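Microtubule-associated protein 1A/1B, light chain 3, putative (Trypanosoma brucei, PDB 3H9D) probably acts in autophagy as a ubiquitin-like ATG8 protein, presumably attached to membranes by conjugation to a lipid such as phosphatidylethanolamine. Local coordinates at residues 19-24 with 105-110; 35-40 with 109-114; 57-62 with 91-96. All blocks are in the same frame, centred on the assembly; numbering follows the deposited sequence.

Overall arrangement
All three contacts lie in the ATG8 ubiquitin-like fold and differ in burial and chemistry. Contact 2, buried, is the most central: residues 35-40 and 109-114 join two parallel neighbouring strands by a regular hydrogen-bond ladder and bury 611 Å². Contact 1, also buried, uses the turn 105-107 that leads into the same strand 108-113 and sets it against helix 14-27 by apolar and ring contacts, with its centre about 16 Å from that of contact 2. Contact 3, partly buried and nearer the surface, pairs the N-terminal ends of helices 60-71 and 94-101 through two backbone bonds. Met-94 connects it to the others, its CE lying 3.7 Å from SD of Met-110, a residue shared by contacts 1 and 2.

Contact 1: residues 19-24 with 105-110; sequences SDAAKV and DGFLYM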
loop_
_atom_site.group_PDB
_atom_site.type_symbol
_atom_site.label_atom_id
_atom_site.label_comp_id
_atom_site.label_asym_id
_atom_site.label_seq_id
_atom_site.Cartn_x
_atom_site.Cartn_y
_atom_site.Cartn_z
ATOM N N SER A 19 -6.335 -13.599 -4.279
ATOM C CA SER A 19 -6.846 -14.949 -4.037
ATOM C C SER A 19 -8.017 -14.960 -3.060
ATOM O O SER A 19 -8.900 -15.816 -3.150
ATOM C CB SER A 19 -5.727 -15.864 -3.533
ATOM O OG SER A 19 -4.742 -16.026 -4.535
ATOM N N ASP A 20 -7.999 -14.029 -2.111
ATOM C CA ASP A 20 -9.065 -13.901 -1.129
ATOM C C ASP A 20 -10.349 -13.446 -1.830
ATOM O O ASP A 20 -11.389 -14.071 -1.677
ATOM C CB ASP A 20 -8.661 -12.926 -0.017
ATOM C CG ASP A 20 -9.629 -12.926 1.152
ATOM O OD1 ASP A 20 -10.569 -13.751 1.172
ATOM O OD2 ASP A 20 -9.451 -12.094 2.070
ATOM N N ALA A 21 -10.258 -12.369 -2.610
ATOM C CA ALA A 21 -11.414 -11.796 -3.294
ATOM C C ALA A 21 -12.041 -12.778 -4.287
ATOM O O ALA A 21 -13.253 -12.741 -4.519
ATOM C CB ALA A 21 -11.020 -10.519 -4.004
ATOM N N ALA A 22 -11.212 -13.642 -4.870
ATOM C CA ALA A 22 -11.678 -14.581 -5.887
ATOM C C ALA A 22 -12.333 -15.792 -5.248
ATOM O O ALA A 22 -13.278 -16.347 -5.807
ATOM C CB ALA A 22 -10.538 -14.992 -6.821
ATOM N N LYS A 23 -11.836 -16.181 -4.075
ATOM C CA LYS A 23 -12.416 -17.260 -3.274
ATOM C C LYS A 23 -13.756 -16.840 -2.658
ATOM O O LYS A 23 -14.604 -17.690 -2.358
ATOM C CB LYS A 23 -11.450 -17.693 -2.161
ATOM C CG LYS A 23 -11.697 -19.110 -1.639
ATOM C CD LYS A 23 -10.784 -19.489 -0.472
ATOM C CE LYS A 23 -11.462 -19.269 0.887
ATOM N NZ LYS A 23 -10.888 -20.124 1.979
ATOM N N VAL A 24 -13.923 -15.532 -2.455
ATOM C CA VAL A 24 -15.179 -14.963 -1.960
ATOM C C VAL A 24 -16.280 -15.069 -3.020
ATOM O O VAL A 24 -17.394 -15.503 -2.723
ATOM C CB VAL A 24 -14.994 -13.488 -1.492
ATOM C CG1 VAL A 24 -16.323 -12.730 -1.488
ATOM C CG2 VAL A 24 -14.353 -13.443 -0.116
ATOM N N ASP A 105 -7.084 -6.111 -7.160
ATOM C CA ASP A 105 -7.149 -7.327 -6.348
ATOM C C ASP A 105 -8.553 -7.947 -6.259
ATOM O O ASP A 105 -8.707 -9.066 -5.761
ATOM C CB ASP A 105 -6.515 -7.125 -4.957
ATOM C CG ASP A 105 -7.262 -6.120 -4.090
ATOM O OD1 ASP A 105 -8.399 -5.717 -4.430
ATOM O OD2 ASP A 105 -6.696 -5.732 -3.046
ATOM N N GLY A 106 -9.562 -7.223 -6.757
ATOM C CA GLY A 106 -10.945 -7.719 -6.794
ATOM C C GLY A 106 -11.826 -7.177 -5.681
ATOM O O GLY A 106 -13.038 -7.426 -5.663
ATOM N N PHE A 107 -11.209 -6.446 -4.749
ATOM C CA PHE A 107 -11.915 -5.817 -3.635
ATOM C C PHE A 107 -12.385 -4.429 -4.036
ATOM O O PHE A 107 -11.738 -3.764 -4.842
ATOM C CB PHE A 107 -11.009 -5.701 -2.398
ATOM C CG PHE A 107 -10.923 -6.960 -1.578
ATOM C CD1 PHE A 107 -9.731 -7.685 -1.511
ATOM C CD2 PHE A 107 -12.029 -7.418 -0.854
ATOM C CE1 PHE A 107 -9.644 -8.864 -0.747
ATOM C CE2 PHE A 107 -11.955 -8.587 -0.088
ATOM C CZ PHE A 107 -10.754 -9.316 -0.036
ATOM N N LEU A 108 -13.520 -4.009 -3.486
ATOM C CA LEU A 108 -13.941 -2.618 -3.561
ATOM C C LEU A 108 -13.528 -1.930 -2.271
ATOM O O LEU A 108 -13.990 -2.302 -1.195
ATOM C CB LEU A 108 -15.461 -2.503 -3.760
ATOM C CG LEU A 108 -16.089 -1.098 -3.710
ATOM C CD1 LEU A 108 -15.725 -0.301 -4.954
ATOM C CD2 LEU A 108 -17.602 -1.168 -3.547
ATOM N N TYR A 109 -12.657 -0.929 -2.379
ATOM C CA TYR A 109 -12.188 -0.199 -1.198
ATOM C C TYR A 109 -13.068 1.003 -0.902
ATOM O O TYR A 109 -13.173 1.928 -1.705
ATOM C CB TYR A 109 -10.718 0.225 -1.352
ATOM C CG TYR A 109 -9.760 -0.930 -1.253
ATOM C CD1 TYR A 109 -9.583 -1.817 -2.319
ATOM C CD2 TYR A 109 -9.043 -1.150 -0.089
ATOM C CE1 TYR A 109 -8.708 -2.900 -2.216
ATOM C CE2 TYR A 109 -8.157 -2.218 0.016
ATOM C CZ TYR A 109 -7.995 -3.089 -1.045
ATOM O OH TYR A 109 -7.118 -4.147 -0.917
ATOM N N MET A 110 -13.695 0.989 0.262
ATOM C CA MET A 110 -14.585 2.076 0.641
ATOM C C MET A 110 -14.063 2.717 1.895
ATOM O O MET A 110 -13.390 2.061 2.677
ATOM C CB MET A 110 -16.007 1.564 0.883
ATOM C CG MET A 110 -16.594 0.787 -0.275
ATOM S SD MET A 110 -18.279 0.266 0.056
ATOM C CE MET A 110 -19.133 1.842 0.035
#
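Asp-105, whose carbonyl O lies against Ala-21, has its carboxylate gripped from several directions. OD2 receives the hydroxyl of Tyr-109 on its syn lone pair, at 2.7 Å from Tyr-109 OH, and also forms a salt bridge with Arg-17. OD1 accepts from Phe-107 N at 2.9 Å with an N-H...O angle of 161°, the donor arriving on the anti side and well out of the carboxylate plane; this bond to the backbone two residues on defines an Asx turn. The turn carries Gly-106 past helix 14-27, where the Ala-21 and Gly-106 CA atoms are only 5.4 Å apart. Gly-106 has a positive phi and no side chain to hold the helix off. Ala-21 CB fills the approach, touching Asp-105 O at 3.2 Å and lying over one face of the Phe-107 ring. It is 4.0 Å from the ring centroid and 14° off the normal, a CH-pi contact displaced toward CD1 and CE1. At the ring edge, Asp-20 OD2 comes within 3.7 Å of Phe-107 CZ, and the carboxylate stands nearly perpendicular to the ring, at 79°. The same OD2 is salt-bridged to Lys-51, so its main partner lies outside the two segments. Val-24 and Phe-107 both rest on Pro-33 of strand 31-38. In ATG8 relatives the corresponding helix and strand border a hydrophobic pocket for the aromatic residue of partner motifs. Phe-107, with Val-24, Pro-33 and Ile-35 around it and the Asp-20 and Lys-51 charges at its edge, is consistent with such a pocket; Ala-21 backs the ring.

Contact 2: residues 35-40 with 109-114; sequences ICEKVY and YMKYSG
The ring of Tyr-109 has Ile-35 over one face and Glu-37 OE2 at its edge. Ile-35 CG1 is 4.2 Å from the ring centroid, a CH-pi contact offset toward CE2 and CZ, while Ile-35 CB and CG2 cover CD2; the two side chains run side by side. The Tyr-112 ring lies against backbone instead: Lys-38 CA stands over one face, 3.8 Å from the centroid, and Cys-36 O is at the edge. Cys-36 SG approaches this ring obliquely, 3.9 Å from Tyr-112 CD2. A chi1 of 61° sets Tyr-112 CG between its backbone N and carbonyl carbon, and from there the ring reaches Lys-38.

Between the two rings, which lie on opposite faces of the sheet, runs a parallel ladder. Met-110 N bonds Ile-35 O at 2.7 Å, then Glu-37 N bonds Met-110 O, Tyr-112 N bonds Glu-37 O and Val-39 N bonds Tyr-112 O. Met-110 O also accepts from a water that donates to Glu-37 OE2, whose carboxylate is held further by Ser-6 and Tyr-8. The Lys-111 chain bends at chi2 and chi3, at CD and CE, and NZ ends 3.1 Å from Lys-38 O, 54° out of the carbonyl plane; a second water bridges the same two atoms. Lys-111 NZ stays 4.4 Å from Glu-37 OE2, beyond salt-bridge range.

These are the adjacent parallel central strands of the ubiquitin-like beta-grasp sheet. Helix 60-71 packs on the face of Cys-36, Met-110 and Tyr-112, helix 7-11 on that of Ile-35, Glu-37 and Tyr-109, while strands 51-55 and 80-83 flank the pair.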
loop_
_atom_site.group_PDB
_atom_site.type_symbol
_atom_site.label_atom_id
_atom_site.label_comp_id
_atom_site.label_asym_id
_atom_site.label_seq_id
_atom_site.Cartn_x
_atom_site.Cartn_y
_atom_site.Cartn_z
ATOM N N ILE A 35 -13.842 -3.876 1.163
ATOM C CA ILE A 35 -12.975 -3.410 2.267
ATOM C C ILE A 35 -13.501 -2.050 2.745
ATOM O O ILE A 35 -13.684 -1.139 1.947
ATOM C CB ILE A 35 -11.461 -3.311 1.853
ATOM C CG1 ILE A 35 -10.930 -4.647 1.323
ATOM C CG2 ILE A 35 -10.570 -2.796 3.018
ATOM C CD1 ILE A 35 -10.944 -5.773 2.333
ATOM N N CYS A 36 -13.735 -1.919 4.044
ATOM C CA CYS A 36 -14.376 -0.722 4.582
ATOM C C CYS A 36 -13.571 -0.127 5.726
ATOM O O CYS A 36 -13.531 -0.691 6.830
ATOM C CB CYS A 36 -15.800 -1.059 5.040
ATOM S SG CYS A 36 -16.976 0.277 4.830
ATOM N N GLU A 37 -12.935 1.021 5.468
ATOM C CA GLU A 37 -12.032 1.625 6.456
ATOM C C GLU A 37 -12.389 3.072 6.790
ATOM O O GLU A 37 -12.960 3.761 5.975
ATOM C CB GLU A 37 -10.581 1.507 5.970
ATOM C CG GLU A 37 -10.112 0.057 5.756
ATOM C CD GLU A 37 -8.749 -0.016 5.093
ATOM O OE1 GLU A 37 -7.746 -0.218 5.808
ATOM O OE2 GLU A 37 -8.680 0.158 3.866
ATOM N N LYS A 38 -12.078 3.532 8.001
ATOM C CA LYS A 38 -12.422 4.906 8.366
ATOM C C LYS A 38 -11.634 5.931 7.556
ATOM O O LYS A 38 -10.432 5.757 7.327
ATOM C CB LYS A 38 -12.278 5.175 9.878
ATOM C CG LYS A 38 -10.866 5.291 10.379
ATOM C CD LYS A 38 -10.789 5.846 11.783
ATOM C CE LYS A 38 -10.677 7.363 11.785
ATOM N NZ LYS A 38 -10.573 7.874 13.172
ATOM N N VAL A 39 -12.325 6.986 7.119
ATOM C CA VAL A 39 -11.671 8.210 6.646
ATOM C C VAL A 39 -10.688 8.684 7.723
ATOM O O VAL A 39 -11.075 8.874 8.878
ATOM C CB VAL A 39 -12.713 9.329 6.339
ATOM C CG1 VAL A 39 -12.035 10.693 6.128
ATOM C CG2 VAL A 39 -13.574 8.961 5.129
ATOM N N TYR A 40 -9.424 8.860 7.338
ATOM C CA TYR A 40 -8.364 9.333 8.251
ATOM C C TYR A 40 -8.803 10.493 9.164
ATOM O O TYR A 40 -8.604 10.436 10.382
ATOM C CB TYR A 40 -7.084 9.689 7.457
ATOM C CG TYR A 40 -6.126 10.612 8.180
ATOM C CD1 TYR A 40 -5.189 10.111 9.085
ATOM C CD2 TYR A 40 -6.162 11.988 7.961
ATOM C CE1 TYR A 40 -4.313 10.963 9.761
ATOM C CE2 TYR A 40 -5.305 12.845 8.627
ATOM C CZ TYR A 40 -4.377 12.333 9.525
ATOM O OH TYR A 40 -3.518 13.200 10.182
ATOM N N TYR A 109 -12.657 -0.929 -2.379
ATOM C CA TYR A 109 -12.188 -0.199 -1.198
ATOM C C TYR A 109 -13.068 1.003 -0.902
ATOM O O TYR A 109 -13.173 1.928 -1.705
ATOM C CB TYR A 109 -10.718 0.225 -1.352
ATOM C CG TYR A 109 -9.760 -0.930 -1.253
ATOM C CD1 TYR A 109 -9.583 -1.817 -2.319
ATOM C CD2 TYR A 109 -9.043 -1.150 -0.089
ATOM C CE1 TYR A 109 -8.708 -2.900 -2.216
ATOM C CE2 TYR A 109 -8.157 -2.218 0.016
ATOM C CZ TYR A 109 -7.995 -3.089 -1.045
ATOM O OH TYR A 109 -7.118 -4.147 -0.917
ATOM N N MET A 110 -13.695 0.989 0.262
ATOM C CA MET A 110 -14.585 2.076 0.641
ATOM C C MET A 110 -14.063 2.717 1.895
ATOM O O MET A 110 -13.390 2.061 2.677
ATOM C CB MET A 110 -16.007 1.564 0.883
ATOM C CG MET A 110 -16.594 0.787 -0.275
ATOM S SD MET A 110 -18.279 0.266 0.056
ATOM C CE MET A 110 -19.133 1.842 0.035
ATOM N N LYS A 111 -14.352 4.005 2.060
ATOM C CA LYS A 111 -14.112 4.715 3.312
ATOM C C LYS A 111 -15.455 5.129 3.881
ATOM O O LYS A 111 -16.432 5.259 3.149
ATOM C CB LYS A 111 -13.248 5.962 3.087
ATOM C CG LYS A 111 -11.944 5.735 2.339
ATOM C CD LYS A 111 -10.742 5.775 3.263
ATOM C CE LYS A 111 -10.408 4.401 3.822
ATOM N NZ LYS A 111 -9.273 4.463 4.776
ATOM N N TYR A 112 -15.501 5.339 5.187
ATOM C CA TYR A 112 -16.712 5.817 5.847
ATOM C C TYR A 112 -16.383 6.941 6.821
ATOM O O TYR A 112 -15.287 6.995 7.393
ATOM C CB TYR A 112 -17.464 4.667 6.566
ATOM C CG TYR A 112 -16.656 3.995 7.661
ATOM C CD1 TYR A 112 -16.735 4.441 8.980
ATOM C CD2 TYR A 112 -15.803 2.926 7.379
ATOM C CE1 TYR A 112 -15.989 3.853 9.979
ATOM C CE2 TYR A 112 -15.058 2.318 8.393
ATOM C CZ TYR A 112 -15.151 2.803 9.677
ATOM O OH TYR A 112 -14.432 2.238 10.684
ATOM N N SER A 113 -17.348 7.835 7.009
ATOM C CA SER A 113 -17.193 8.936 7.943
ATOM C C SER A 113 -18.547 9.343 8.487
ATOM O O SER A 113 -19.548 9.285 7.773
ATOM C CB SER A 113 -16.534 10.137 7.248
ATOM O OG SER A 113 -16.427 11.232 8.135
ATOM N N GLY A 114 -18.564 9.772 9.748
ATOM C CA GLY A 114 -19.712 10.467 10.313
ATOM C C GLY A 114 -19.565 11.949 10.009
ATOM O O GLY A 114 -18.805 12.329 9.119
HETATM O O HOH W 1 -10.772 1.091 2.283
HETATM O O HOH W 2 -8.513 3.892 7.646
#

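Contact 3: residues 57-62 with 91-96; sequences DLTVGQ and SAQMAD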
loop_
_atom_site.group_PDB
_atom_site.type_symbol
_atom_site.label_atom_id
_atom_site.label_comp_id
_atom_site.label_asym_id
_atom_site.label_seq_id
_atom_site.Cartn_x
_atom_site.Cartn_y
_atom_site.Cartn_z
ATOM N N ASP A 57 -27.413 -7.209 -4.314
ATOM C CA ASP A 57 -28.713 -6.563 -4.524
ATOM C C ASP A 57 -28.903 -5.319 -3.650
ATOM O O ASP A 57 -29.974 -4.694 -3.662
ATOM C CB ASP A 57 -29.850 -7.560 -4.247
ATOM C CG ASP A 57 -29.659 -8.312 -2.944
ATOM O OD1 ASP A 57 -30.599 -8.357 -2.124
ATOM O OD2 ASP A 57 -28.557 -8.863 -2.732
ATOM N N LEU A 58 -27.868 -4.961 -2.893
ATOM C CA LEU A 58 -27.933 -3.811 -2.011
ATOM C C LEU A 58 -27.658 -2.499 -2.735
ATOM O O LEU A 58 -26.864 -2.442 -3.677
ATOM C CB LEU A 58 -26.977 -3.986 -0.828
ATOM C CG LEU A 58 -27.570 -4.486 0.494
ATOM C CD1 LEU A 58 -28.451 -5.716 0.331
ATOM C CD2 LEU A 58 -26.490 -4.736 1.526
ATOM N N THR A 59 -28.356 -1.452 -2.304
ATOM C CA THR A 59 -28.014 -0.094 -2.700
ATOM C C THR A 59 -26.927 0.395 -1.748
ATOM O O THR A 59 -26.680 -0.223 -0.705
ATOM C CB THR A 59 -29.226 0.866 -2.629
ATOM O OG1 THR A 59 -29.802 0.830 -1.316
ATOM C CG2 THR A 59 -30.279 0.496 -3.666
ATOM N N VAL A 60 -26.282 1.501 -2.102
ATOM C CA VAL A 60 -25.353 2.150 -1.186
ATOM C C VAL A 60 -26.052 2.403 0.150
ATOM O O VAL A 60 -25.521 2.054 1.196
ATOM C CB VAL A 60 -24.741 3.451 -1.793
ATOM C CG1 VAL A 60 -24.046 4.307 -0.718
ATOM C CG2 VAL A 60 -23.779 3.105 -2.925
ATOM N N GLY A 61 -27.261 2.962 0.099
ATOM C CA GLY A 61 -28.040 3.259 1.302
ATOM C C GLY A 61 -28.279 2.083 2.239
ATOM O O GLY A 61 -28.267 2.243 3.462
ATOM N N GLN A 62 -28.506 0.903 1.667
ATOM C CA GLN A 62 -28.677 -0.313 2.461
ATOM C C GLN A 62 -27.375 -0.803 3.095
ATOM O O GLN A 62 -27.371 -1.176 4.269
ATOM C CB GLN A 62 -29.296 -1.427 1.619
ATOM C CG GLN A 62 -30.781 -1.263 1.360
ATOM C CD GLN A 62 -31.257 -2.146 0.229
ATOM O OE1 GLN A 62 -30.881 -1.947 -0.925
ATOM N NE2 GLN A 62 -32.091 -3.127 0.554
ATOM N N SER A 91 -28.577 6.165 -3.311
ATOM C CA SER A 91 -29.427 5.683 -4.404
ATOM C C SER A 91 -28.703 4.688 -5.307
ATOM O O SER A 91 -29.338 3.855 -5.963
ATOM C CB SER A 91 -29.886 6.863 -5.262
ATOM O OG SER A 91 -30.094 8.024 -4.476
ATOM N N ALA A 92 -27.377 4.795 -5.355
ATOM C CA ALA A 92 -26.564 3.956 -6.226
ATOM C C ALA A 92 -26.621 2.482 -5.822
ATOM O O ALA A 92 -26.833 2.145 -4.652
ATOM C CB ALA A 92 -25.134 4.458 -6.256
ATOM N N GLN A 93 -26.448 1.611 -6.809
ATOM C CA GLN A 93 -26.449 0.176 -6.580
ATOM C C GLN A 93 -25.035 -0.244 -6.222
ATOM O O GLN A 93 -24.110 0.006 -6.993
ATOM C CB GLN A 93 -26.888 -0.567 -7.849
ATOM C CG GLN A 93 -28.257 -0.170 -8.414
ATOM C CD GLN A 93 -29.407 -0.333 -7.420
ATOM O OE1 GLN A 93 -30.345 0.472 -7.413
ATOM N NE2 GLN A 93 -29.346 -1.379 -6.584
ATOM N N MET A 94 -24.859 -0.884 -5.066
ATOM C CA MET A 94 -23.528 -1.362 -4.670
ATOM C C MET A 94 -22.802 -2.044 -5.832
ATOM O O MET A 94 -21.611 -1.811 -6.051
ATOM C CB MET A 94 -23.608 -2.299 -3.460
ATOM C CG MET A 94 -23.741 -1.574 -2.123
ATOM S SD MET A 94 -22.350 -0.482 -1.763
ATOM C CE MET A 94 -21.064 -1.666 -1.331
ATOM N N ALA A 95 -23.551 -2.840 -6.596
ATOM C CA ALA A 95 -23.015 -3.660 -7.681
ATOM C C ALA A 95 -22.601 -2.871 -8.927
ATOM O O ALA A 95 -21.874 -3.397 -9.776
ATOM C CB ALA A 95 -24.016 -4.737 -8.043
ATOM N N ASP A 96 -23.077 -1.626 -9.041
ATOM C CA ASP A 96 -22.568 -0.668 -10.033
ATOM C C ASP A 96 -21.270 -0.031 -9.539
ATOM O O ASP A 96 -20.330 0.164 -10.314
ATOM C CB ASP A 96 -23.593 0.441 -10.322
ATOM C CG ASP A 96 -24.762 -0.025 -11.204
ATOM O OD1 ASP A 96 -24.663 -1.082 -11.875
ATOM O OD2 ASP A 96 -25.787 0.697 -11.227
#
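Met-94, Val-60 and Thr-59 contribute the most buried surface to this meeting of two helix starts. Met-94 is held at its backbone: its N donates to Leu-58 O at 2.9 Å, with an N-H...O angle of 145°. From there CG, anti to the carbonyl carbon (chi1 -80°), passes close over the opposing backbone, 3.5 Å from Thr-59 O. A bend at chi2 brings SD alongside Val-60 CG2, at 4.0 Å, and one at chi3 takes CE on toward Leu-108 and Met-110 of strand 108-113.

Val-60 answers with the second backbone bond, Val-60 N to Ala-92 O, short at 2.7 Å and fairly straight at 165°. Its CG2 branch does the touching, lying between Ala-92 CB, 3.8 Å away, and the Met-94 sulfur. The two bonds flank Thr-59 and Gln-93, whose CA atoms are 4.2 Å apart in a single beta-type bridge.

Both of these central residues are N-caps, so the bridge joins the two segments directly before helices 60-71 and 94-101 of the ubiquitin-like fold. Thr-59 forms a capping box with Gln-62: Gln-62 N donates to Thr-59 OG1 at 3.3 Å, and Thr-59 N donates back to Gln-62 OE1. Thr-59 OG1 gives a further bond to that same OE1, which thus takes two donors and keeps the amide folded over the helix start.

With OG1 engaged in the cap, it is the methyl of Thr-59 that faces Gln-93. CG2 lies 3.6 Å from Gln-93 NE2, a plain packing contact against the end of an amide side chain bent at chi2.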